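Local coordinates for protein Bd3459 (Bdellovibrio bacteriovorus, PDB 5CEC) that probably cleaves peptidoglycan peptides as a serine-type D-Ala-D-Ala peptidase of this bacterial predator, and is bound by the ankyrin-repeat immunity protein Bd3460, at residues Leu115-Ser121 / Leu147-Glu153; Met156-Thr161 / Asn252-Asn258. The protein carries 1 engineered substitution. One frame throughout, in Å; residues are numbered along the deposited sequence.

Contact 1: residues Leu115-Ser121 / Leu147-Glu153; sequences LFGRNMS and LAWLAEE. With SO4 (sulfate ion), chain E.
Arg118 lies across the indole of Trp149, and its own backbone does much of the touching. Its CA sits over the centre of the six-membered ring, 3.6 Å from the centroid, in a CH-pi contact. Gly117 marks the tightly packed end. Its CA is 3.1 Å from Ala148 O, and no side chain stands between the two backbones. Next to it, Ala148 N donates to Phe116 O and Arg118 N to Trp149 O. Ser121 CB fits against Trp149 CZ3, and Leu147 CD1 packs on Phe116 CD1. Gly117 is the N-cap of helix 118-130, the helix of a beta-alpha-beta crossover between the adjacent parallel strands 104-109 and 135-141. The segment 147-153 follows the second strand and folds back over the start of that helix. The looser side holds the partly exposed Asn119, Trp149 and Glu153, with sulfate and water. The Arg118 chain leaves extended and bends at chi3 (-58°), bringing its guanidinium side-on to Glu153 in a salt bridge. Arg118 NE meets Glu153 OE2 at 2.8 Å and Arg118 NH2 meets Glu153 OE1 at 2.9 Å, both on syn lone pairs. NH1 and Trp149 NE1 share a sulfate, probably from the crystallisation liquor. Two waters link Asn119 to Glu152 and Glu153. The Glu152 carboxylate is buried: Asn119 ND2 reaches Glu152 OE2 at 2.9 Å from above its plane, and OE1 forms a salt bridge with Arg246.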
ATOM      1  N   LEU A 115      12.792  -8.474   2.407  1.00 14.38           N
ATOM      2  CA  LEU A 115      11.562  -9.163   2.024  1.00 15.02           C
ATOM      3  C   LEU A 115      11.730 -10.660   2.155  1.00 15.22           C
ATOM      4  O   LEU A 115      11.298 -11.418   1.298  1.00 17.66           O
ATOM      5  CB  LEU A 115      11.142  -8.724   0.613  1.00 16.27           C
ATOM      6  CG  LEU A 115       9.804  -9.192   0.062  1.00 17.97           C
ATOM      7  CD1 LEU A 115       8.717  -9.074   1.110  1.00 18.86           C
ATOM      8  CD2 LEU A 115       9.439  -8.463  -1.225  1.00 18.15           C
ATOM      9  N   PHE A 116      12.306 -11.074   3.273  1.00 14.73           N
ATOM     10  CA  PHE A 116      12.611 -12.483   3.521  1.00 14.66           C
ATOM     11  C   PHE A 116      11.678 -12.934   4.631  1.00 15.34           C
ATOM     12  O   PHE A 116      11.931 -12.693   5.814  1.00 15.90           O
ATOM     13  CB  PHE A 116      14.088 -12.703   3.855  1.00 14.56           C
ATOM     14  CG  PHE A 116      14.591 -14.069   3.535  1.00 14.34           C
ATOM     15  CD1 PHE A 116      13.928 -15.196   3.968  1.00 16.09           C
ATOM     16  CD2 PHE A 116      15.725 -14.249   2.773  1.00 15.22           C
ATOM     17  CE1 PHE A 116      14.387 -16.465   3.678  1.00 16.79           C
ATOM     18  CE2 PHE A 116      16.200 -15.534   2.476  1.00 16.30           C
ATOM     19  CZ  PHE A 116      15.519 -16.624   2.921  1.00 15.59           C
ATOM     20  N   GLY A 117      10.596 -13.574   4.212  1.00 15.08           N
ATOM     21  CA  GLY A 117       9.578 -14.070   5.112  1.00 16.05           C
ATOM     22  C   GLY A 117       9.064 -15.402   4.613  1.00 14.73           C
ATOM     23  O   GLY A 117       9.817 -16.209   4.050  1.00 15.44           O
ATOM     24  N   ARG A 118       7.765 -15.612   4.781  1.00 14.92           N
ATOM     25  CA  ARG A 118       7.108 -16.843   4.307  1.00 15.05           C
ATOM     26  C   ARG A 118       7.488 -17.225   2.896  1.00 15.28           C
ATOM     27  O   ARG A 118       7.897 -18.364   2.652  1.00 15.51           O
ATOM     28  CB  ARG A 118       5.567 -16.678   4.396  1.00 16.55           C
ATOM     29  CG  ARG A 118       4.794 -17.912   3.918  1.00 16.71           C
ATOM     30  CD  ARG A 118       3.367 -17.557   3.514  1.00 18.65           C
ATOM     31  NE  ARG A 118       2.619 -16.949   4.604  1.00 18.65           N
ATOM     32  CZ  ARG A 118       2.015 -17.618   5.599  1.00 18.89           C
ATOM     33  NH1 ARG A 118       2.103 -18.937   5.708  1.00 20.38           N
ATOM     34  NH2 ARG A 118       1.313 -16.943   6.480  1.00 22.35           N
ATOM     35  N   ASN A 119       7.282 -16.318   1.953  1.00 15.63           N
ATOM     36  CA  ASN A 119       7.341 -16.736   0.544  1.00 15.28           C
ATOM     37  C   ASN A 119       8.765 -16.986   0.066  1.00 14.80           C
ATOM     38  O   ASN A 119       9.022 -17.969  -0.660  1.00 16.70           O
ATOM     39  CB  ASN A 119       6.586 -15.750  -0.327  1.00 16.43           C
ATOM     40  CG  ASN A 119       5.110 -15.792  -0.075  1.00 17.31           C
ATOM     41  OD1 ASN A 119       4.582 -16.861   0.141  1.00 18.39           O
ATOM     42  ND2 ASN A 119       4.446 -14.655  -0.064  1.00 18.80           N
ATOM     43  N   MET A 120       9.725 -16.152   0.480  1.00 15.18           N
ATOM     44  CA  MET A 120      11.126 -16.464   0.196  1.00 14.82           C
ATOM     45  C   MET A 120      11.572 -17.778   0.853  1.00 15.27           C
ATOM     46  O   MET A 120      12.361 -18.532   0.286  1.00 15.94           O
ATOM     47  CB  MET A 120      12.036 -15.288   0.534  1.00 15.71           C
ATOM     48  CG  MET A 120      13.443 -15.521   0.061  1.00 15.32           C
ATOM     49  SD  MET A 120      13.556 -15.695  -1.723  1.00 19.60           S
ATOM     50  CE  MET A 120      15.003 -14.744  -2.119  1.00 18.57           C
ATOM     51  N   SER A 121      11.045 -18.051   2.037  1.00 15.70           N
ATOM     52  CA  SER A 121      11.366 -19.286   2.755  1.00 15.37           C
ATOM     53  C   SER A 121      10.834 -20.485   1.985  1.00 16.06           C
ATOM     54  O   SER A 121      11.539 -21.485   1.837  1.00 16.76           O
ATOM     55  CB  SER A 121      10.796 -19.281   4.179  1.00 15.93           C
ATOM     56  OG  SER A 121      11.457 -18.323   4.978  1.00 17.11           O
ATOM     57  N   LEU A 147      14.592 -12.387   9.065  1.00 16.23           N
ATOM     58  CA  LEU A 147      13.488 -13.284   8.751  1.00 16.25           C
ATOM     59  C   LEU A 147      12.280 -12.841   9.544  1.00 16.34           C
ATOM     60  O   LEU A 147      12.322 -12.812  10.804  1.00 18.49           O
ATOM     61  CB  LEU A 147      13.837 -14.724   9.105  1.00 17.33           C
ATOM     62  CG  LEU A 147      12.744 -15.752   8.889  1.00 17.17           C
ATOM     63  CD1 LEU A 147      12.451 -15.936   7.406  1.00 17.99           C
ATOM     64  CD2 LEU A 147      13.149 -17.073   9.515  1.00 17.85           C
ATOM     65  N   ALA A 148      11.220 -12.464   8.829  1.00 16.25           N
ATOM     66  CA  ALA A 148       9.938 -12.062   9.437  1.00 16.09           C
ATOM     67  C   ALA A 148       8.881 -12.771   8.638  1.00 15.91           C
ATOM     68  O   ALA A 148       8.608 -12.412   7.497  1.00 15.66           O
ATOM     69  CB  ALA A 148       9.731 -10.567   9.348  1.00 18.01           C
ATOM     70  N   TRP A 149       8.263 -13.779   9.236  1.00 15.90           N
ATOM     71  CA  TRP A 149       7.382 -14.622   8.485  1.00 16.49           C
ATOM     72  C   TRP A 149       6.297 -13.859   7.739  1.00 16.25           C
ATOM     73  O   TRP A 149       6.045 -14.115   6.550  1.00 16.51           O
ATOM     74  CB  TRP A 149       6.758 -15.674   9.401  1.00 16.91           C
ATOM     75  CG  TRP A 149       6.201 -16.838   8.708  1.00 17.86           C
ATOM     76  CD1 TRP A 149       4.888 -17.204   8.631  1.00 18.35           C
ATOM     77  CD2 TRP A 149       6.930 -17.829   7.993  1.00 18.23           C
ATOM     78  NE1 TRP A 149       4.759 -18.361   7.896  1.00 18.95           N
ATOM     79  CE2 TRP A 149       5.998 -18.778   7.508  1.00 17.98           C
ATOM     80  CE3 TRP A 149       8.282 -18.038   7.730  1.00 18.59           C
ATOM     81  CZ2 TRP A 149       6.380 -19.890   6.751  1.00 19.05           C
ATOM     82  CZ3 TRP A 149       8.650 -19.150   6.991  1.00 18.92           C
ATOM     83  CH2 TRP A 149       7.710 -20.060   6.512  1.00 18.59           C
ATOM     84  N   LEU A 150       5.683 -12.897   8.429  1.00 16.22           N
ATOM     85  CA  LEU A 150       4.567 -12.121   7.887  1.00 17.74           C
ATOM     86  C   LEU A 150       5.028 -10.817   7.186  1.00 17.74           C
ATOM     87  O   LEU A 150       4.242  -9.875   7.038  1.00 18.22           O
ATOM     88  CB  LEU A 150       3.511 -11.853   8.975  1.00 20.18           C
ATOM     89  CG  LEU A 150       2.911 -13.106   9.601  1.00 21.57           C
ATOM     90  CD1 LEU A 150       1.925 -12.692  10.679  1.00 24.68           C
ATOM     91  CD2 LEU A 150       2.244 -14.031   8.592  1.00 23.14           C
ATOM     92  N   ALA A 151       6.265 -10.805   6.681  1.00 16.96           N
ATOM     93  CA  ALA A 151       6.838  -9.585   6.059  1.00 17.71           C
ATOM     94  C   ALA A 151       5.937  -8.913   5.021  1.00 17.53           C
ATOM     95  O   ALA A 151       5.990  -7.708   4.873  1.00 18.97           O
ATOM     96  CB  ALA A 151       8.164  -9.930   5.422  1.00 18.89           C
ATOM     97  N   GLU A 152       5.210  -9.712   4.236  1.00 17.66           N
ATOM     98  CA  GLU A 152       4.305  -9.237   3.199  1.00 19.55           C
ATOM     99  C   GLU A 152       2.844  -9.324   3.509  1.00 18.74           C
ATOM    100  O   GLU A 152       2.030  -9.240   2.584  1.00 20.31           O
ATOM    101  CB  GLU A 152       4.377 -10.188   2.006  1.00 26.69           C
ATOM    102  CG  GLU A 152       5.666 -10.330   1.394  1.00 28.30           C
ATOM    103  CD  GLU A 152       5.551 -11.016   0.064  1.00 20.80           C
ATOM    104  OE1 GLU A 152       5.180 -10.343  -0.885  1.00 20.08           O
ATOM    105  OE2 GLU A 152       5.913 -12.184   0.007  1.00 18.50           O
ATOM    106  N   GLU A 153       2.504  -9.502   4.773  1.00 18.92           N
ATOM    107  CA  GLU A 153       1.142  -9.802   5.168  1.00 19.49           C
ATOM    108  C   GLU A 153       0.717  -8.911   6.317  1.00 19.74           C
ATOM    109  O   GLU A 153       1.523  -8.294   6.976  1.00 19.50           O
ATOM    110  CB  GLU A 153       1.038 -11.299   5.526  1.00 19.62           C
ATOM    111  CG  GLU A 153       1.237 -12.205   4.325  1.00 20.03           C
ATOM    112  CD  GLU A 153       1.535 -13.641   4.701  1.00 21.86           C
ATOM    113  OE1 GLU A 153       0.785 -14.235   5.517  1.00 23.82           O
ATOM    114  OE2 GLU A 153       2.517 -14.180   4.170  1.00 21.13           O
TER
HETATM  115  S   SO4 E 503       1.352 -20.903   8.569  1.00 32.41           S
HETATM  116  O1  SO4 E 503       0.412 -20.284   7.597  1.00 31.28           O
HETATM  117  O2  SO4 E 503       0.731 -21.031   9.902  1.00 37.54           O
HETATM  118  O3  SO4 E 503       2.674 -20.260   8.574  1.00 35.62           O
HETATM  119  O4  SO4 E 503       1.673 -22.318   8.145  1.00 36.61           O
HETATM  120  O   HOH W   1       6.712 -13.432   2.279  1.00 17.31           O
HETATM  121  O   HOH W   2       1.879 -14.326   1.409  1.00 26.23           O

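Contact 2: residues Met156-Thr161 / Asn252-Asn258; sequences MIGGTT and NNYIADN
Asn253 plugs into the bend formed by Ile157, Gly158 and Gly159. Its CB lies 3.3 Å from Ile157 O, with Gly159 O a little farther off. CG is also close to Ile157 O. Chi1 of -70° sets CG anti to the residue's carbonyl carbon, and the amide reaches along the loop. Asn253 ND2 passes Gly158 C and donates to Gly159 O at 2.9 Å, nearly straight at 173°. OD1 turns to another partner and accepts from Lys73 NZ. Ser251 and Asn253 are spaced as in the SxN motif of penicillin-binding proteins, with Ser70 and Lys73 as a probable SxxK pair. Asn253, probably the motif asparagine, is thereby held between Gly159 O of the loop and Lys73. The backbone takes part too: Asn253 N donates to Ile157 O at 2.8 Å. Just before it, Asn252 caps helix 253-262 by accepting from Ile255 N through OD1. Asp257, one turn further along the helix, accepts from Thr161 OG1 on the anti lone pair of OD2 at 2.7 Å. A water joins that same oxygen to Thr161 N, and Asp257 OD1 accepts from Ser290 OG. On the flank of the helix, Met156 CE rests 3.6 Å from Tyr254 CD1, with the sulfur in an oblique Met-aromatic contact.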
ATOM      1  N   MET A 156       1.823  -6.841   9.503  1.00 19.27           N
ATOM      2  CA  MET A 156       3.121  -6.195   9.367  1.00 18.25           C
ATOM      3  C   MET A 156       3.133  -5.105   8.306  1.00 17.50           C
ATOM      4  O   MET A 156       3.930  -4.166   8.392  1.00 19.86           O
ATOM      5  CB  MET A 156       4.212  -7.210   9.042  1.00 19.28           C
ATOM      6  CG  MET A 156       4.390  -8.261  10.106  1.00 19.68           C
ATOM      7  SD  MET A 156       6.027  -9.019   9.973  1.00 22.50           S
ATOM      8  CE  MET A 156       6.944  -7.824  10.899  1.00 22.30           C
ATOM      9  N   ILE A 157       2.299  -5.233   7.288  1.00 17.21           N
ATOM     10  CA  ILE A 157       2.214  -4.217   6.236  1.00 17.76           C
ATOM     11  C   ILE A 157       1.987  -2.832   6.870  1.00 16.91           C
ATOM     12  O   ILE A 157       2.670  -1.853   6.545  1.00 17.85           O
ATOM     13  CB  ILE A 157       1.083  -4.528   5.218  1.00 18.74           C
ATOM     14  CG1 ILE A 157       1.429  -5.757   4.359  1.00 19.24           C
ATOM     15  CG2 ILE A 157       0.800  -3.326   4.316  1.00 18.24           C
ATOM     16  CD1 ILE A 157       0.242  -6.405   3.692  1.00 19.84           C
ATOM     17  N   GLY A 158       1.037  -2.765   7.792  1.00 16.72           N
ATOM     18  CA  GLY A 158       0.640  -1.472   8.370  1.00 18.61           C
ATOM     19  C   GLY A 158       1.053  -1.268   9.813  1.00 19.19           C
ATOM     20  O   GLY A 158       0.672  -0.263  10.425  1.00 23.52           O
ATOM     21  N   GLY A 159       1.821  -2.204  10.365  1.00 21.08           N
ATOM     22  CA  GLY A 159       2.159  -2.195  11.779  1.00 23.47           C
ATOM     23  C   GLY A 159       3.453  -1.504  12.091  1.00 19.99           C
ATOM     24  O   GLY A 159       4.132  -0.960  11.212  1.00 20.89           O
ATOM     25  N   THR A 160       3.789  -1.512  13.375  1.00 22.40           N
ATOM     26  CA  THR A 160       5.053  -0.969  13.851  1.00 23.75           C
ATOM     27  C   THR A 160       6.081  -2.064  13.613  1.00 22.33           C
ATOM     28  O   THR A 160       5.997  -3.131  14.195  1.00 25.73           O
ATOM     29  CB  THR A 160       4.980  -0.607  15.346  1.00 26.69           C
ATOM     30  OG1 THR A 160       4.029   0.447  15.501  1.00 31.29           O
ATOM     31  CG2 THR A 160       6.337  -0.158  15.844  1.00 29.96           C
ATOM     32  N   THR A 161       7.056  -1.779  12.768  1.00 19.40           N
ATOM     33  CA  THR A 161       8.085  -2.747  12.430  1.00 19.39           C
ATOM     34  C   THR A 161       8.941  -3.006  13.668  1.00 20.32           C
ATOM     35  O   THR A 161       9.443  -2.055  14.287  1.00 21.64           O
ATOM     36  CB  THR A 161       8.949  -2.215  11.287  1.00 18.17           C
ATOM     37  OG1 THR A 161       8.079  -1.875  10.189  1.00 18.56           O
ATOM     38  CG2 THR A 161       9.985  -3.199  10.861  1.00 19.26           C
ATOM     39  N   ASN A 252       4.128  -1.126   2.441  1.00 13.78           N
ATOM     40  CA  ASN A 252       4.653  -2.114   3.375  1.00 12.97           C
ATOM     41  C   ASN A 252       5.667  -1.488   4.349  1.00 13.23           C
ATOM     42  O   ASN A 252       6.797  -1.176   3.955  1.00 13.59           O
ATOM     43  CB  ASN A 252       5.295  -3.281   2.602  1.00 13.26           C
ATOM     44  CG  ASN A 252       5.680  -4.399   3.495  1.00 13.67           C
ATOM     45  OD1 ASN A 252       6.324  -4.177   4.531  1.00 14.11           O
ATOM     46  ND2 ASN A 252       5.283  -5.600   3.129  1.00 15.00           N
ATOM     47  N   ASN A 253       5.261  -1.340   5.607  1.00 13.78           N
ATOM     48  CA  ASN A 253       6.129  -0.727   6.620  1.00 13.39           C
ATOM     49  C   ASN A 253       7.387  -1.549   6.887  1.00 13.67           C
ATOM     50  O   ASN A 253       8.454  -0.969   7.130  1.00 14.57           O
ATOM     51  CB  ASN A 253       5.374  -0.533   7.914  1.00 14.46           C
ATOM     52  CG  ASN A 253       4.318   0.526   7.818  1.00 14.99           C
ATOM     53  OD1 ASN A 253       4.175   1.244   6.832  1.00 15.73           O
ATOM     54  ND2 ASN A 253       3.542   0.619   8.881  1.00 16.29           N
ATOM     55  N   TYR A 254       7.249  -2.873   6.903  1.00 12.94           N
ATOM     56  CA  TYR A 254       8.386  -3.737   7.203  1.00 13.52           C
ATOM     57  C   TYR A 254       9.506  -3.543   6.208  1.00 14.29           C
ATOM     58  O   TYR A 254      10.704  -3.387   6.599  1.00 13.95           O
ATOM     59  CB  TYR A 254       7.974  -5.239   7.257  1.00 13.54           C
ATOM     60  CG  TYR A 254       9.131  -6.170   7.472  1.00 13.64           C
ATOM     61  CD1 TYR A 254       9.573  -6.514   8.748  1.00 15.05           C
ATOM     62  CD2 TYR A 254       9.843  -6.689   6.391  1.00 14.34           C
ATOM     63  CE1 TYR A 254      10.652  -7.346   8.944  1.00 15.62           C
ATOM     64  CE2 TYR A 254      10.919  -7.537   6.594  1.00 14.89           C
ATOM     65  CZ  TYR A 254      11.335  -7.868   7.859  1.00 15.27           C
ATOM     66  OH  TYR A 254      12.422  -8.662   8.061  1.00 16.15           O
ATOM     67  N   ILE A 255       9.143  -3.550   4.924  1.00 13.01           N
ATOM     68  CA  ILE A 255      10.169  -3.375   3.899  1.00 13.55           C
ATOM     69  C   ILE A 255      10.815  -1.988   4.039  1.00 13.75           C
ATOM     70  O   ILE A 255      12.043  -1.841   3.978  1.00 14.21           O
ATOM     71  CB  ILE A 255       9.643  -3.578   2.465  1.00 13.43           C
ATOM     72  CG1 ILE A 255       9.024  -4.975   2.287  1.00 13.97           C
ATOM     73  CG2 ILE A 255      10.729  -3.368   1.423  1.00 14.57           C
ATOM     74  CD1 ILE A 255       8.288  -5.164   0.974  1.00 14.00           C
ATOM     75  N   ALA A 256       9.970  -0.969   4.188  1.00 12.99           N
ATOM     76  CA  ALA A 256      10.482   0.411   4.194  1.00 12.77           C
ATOM     77  C   ALA A 256      11.403   0.633   5.398  1.00 13.37           C
ATOM     78  O   ALA A 256      12.468   1.262   5.264  1.00 14.44           O
ATOM     79  CB  ALA A 256       9.328   1.396   4.228  1.00 14.08           C
ATOM     80  N   ASP A 257      10.972   0.194   6.573  1.00 14.02           N
ATOM     81  CA  ASP A 257      11.752   0.430   7.786  1.00 14.27           C
ATOM     82  C   ASP A 257      13.074  -0.328   7.732  1.00 15.05           C
ATOM     83  O   ASP A 257      14.108   0.194   8.120  1.00 16.18           O
ATOM     84  CB  ASP A 257      10.939   0.094   9.050  1.00 15.44           C
ATOM     85  CG  ASP A 257       9.847   1.091   9.308  1.00 17.58           C
ATOM     86  OD1 ASP A 257      10.090   2.300   9.079  1.00 19.51           O
ATOM     87  OD2 ASP A 257       8.777   0.689   9.789  1.00 18.89           O
ATOM     88  N   ASN A 258      13.059  -1.549   7.187  1.00 13.99           N
ATOM     89  CA  ASN A 258      14.281  -2.294   7.090  1.00 14.90           C
ATOM     90  C   ASN A 258      15.251  -1.738   6.058  1.00 14.83           C
ATOM     91  O   ASN A 258      16.439  -1.779   6.289  1.00 15.46           O
ATOM     92  CB  ASN A 258      14.015  -3.795   6.909  1.00 15.47           C
ATOM     93  CG  ASN A 258      13.734  -4.460   8.238  1.00 16.18           C
ATOM     94  OD1 ASN A 258      14.668  -4.730   8.991  1.00 16.84           O
ATOM     95  ND2 ASN A 258      12.455  -4.618   8.579  1.00 16.04           N
TER
HETATM   96  O   HOH W   3       7.267   1.076  11.954  1.00 26.81           O

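In the fold
From the N terminus, the chain passes strand 104-109 and enters contact 1 at the start of helix 118-130. That contact closes a loop holding the rest of the helix and strand 135-141 of the mixed sheet. A few residues later, 156-161 opens contact 2. It closes a much longer loop, with helices 167-182, 188-200 and 240-250 and strands 212-218 and 231-236, and ends on helix 253-262. The two loops run in series and neither nest nor cross. The long connection after strand 135-141 serves both contacts. Ala151 O probably accepts from Asn252 ND2, joining the two and tying the mixed-sheet region to the start of helix 253-262, where the probable SxN motif lies.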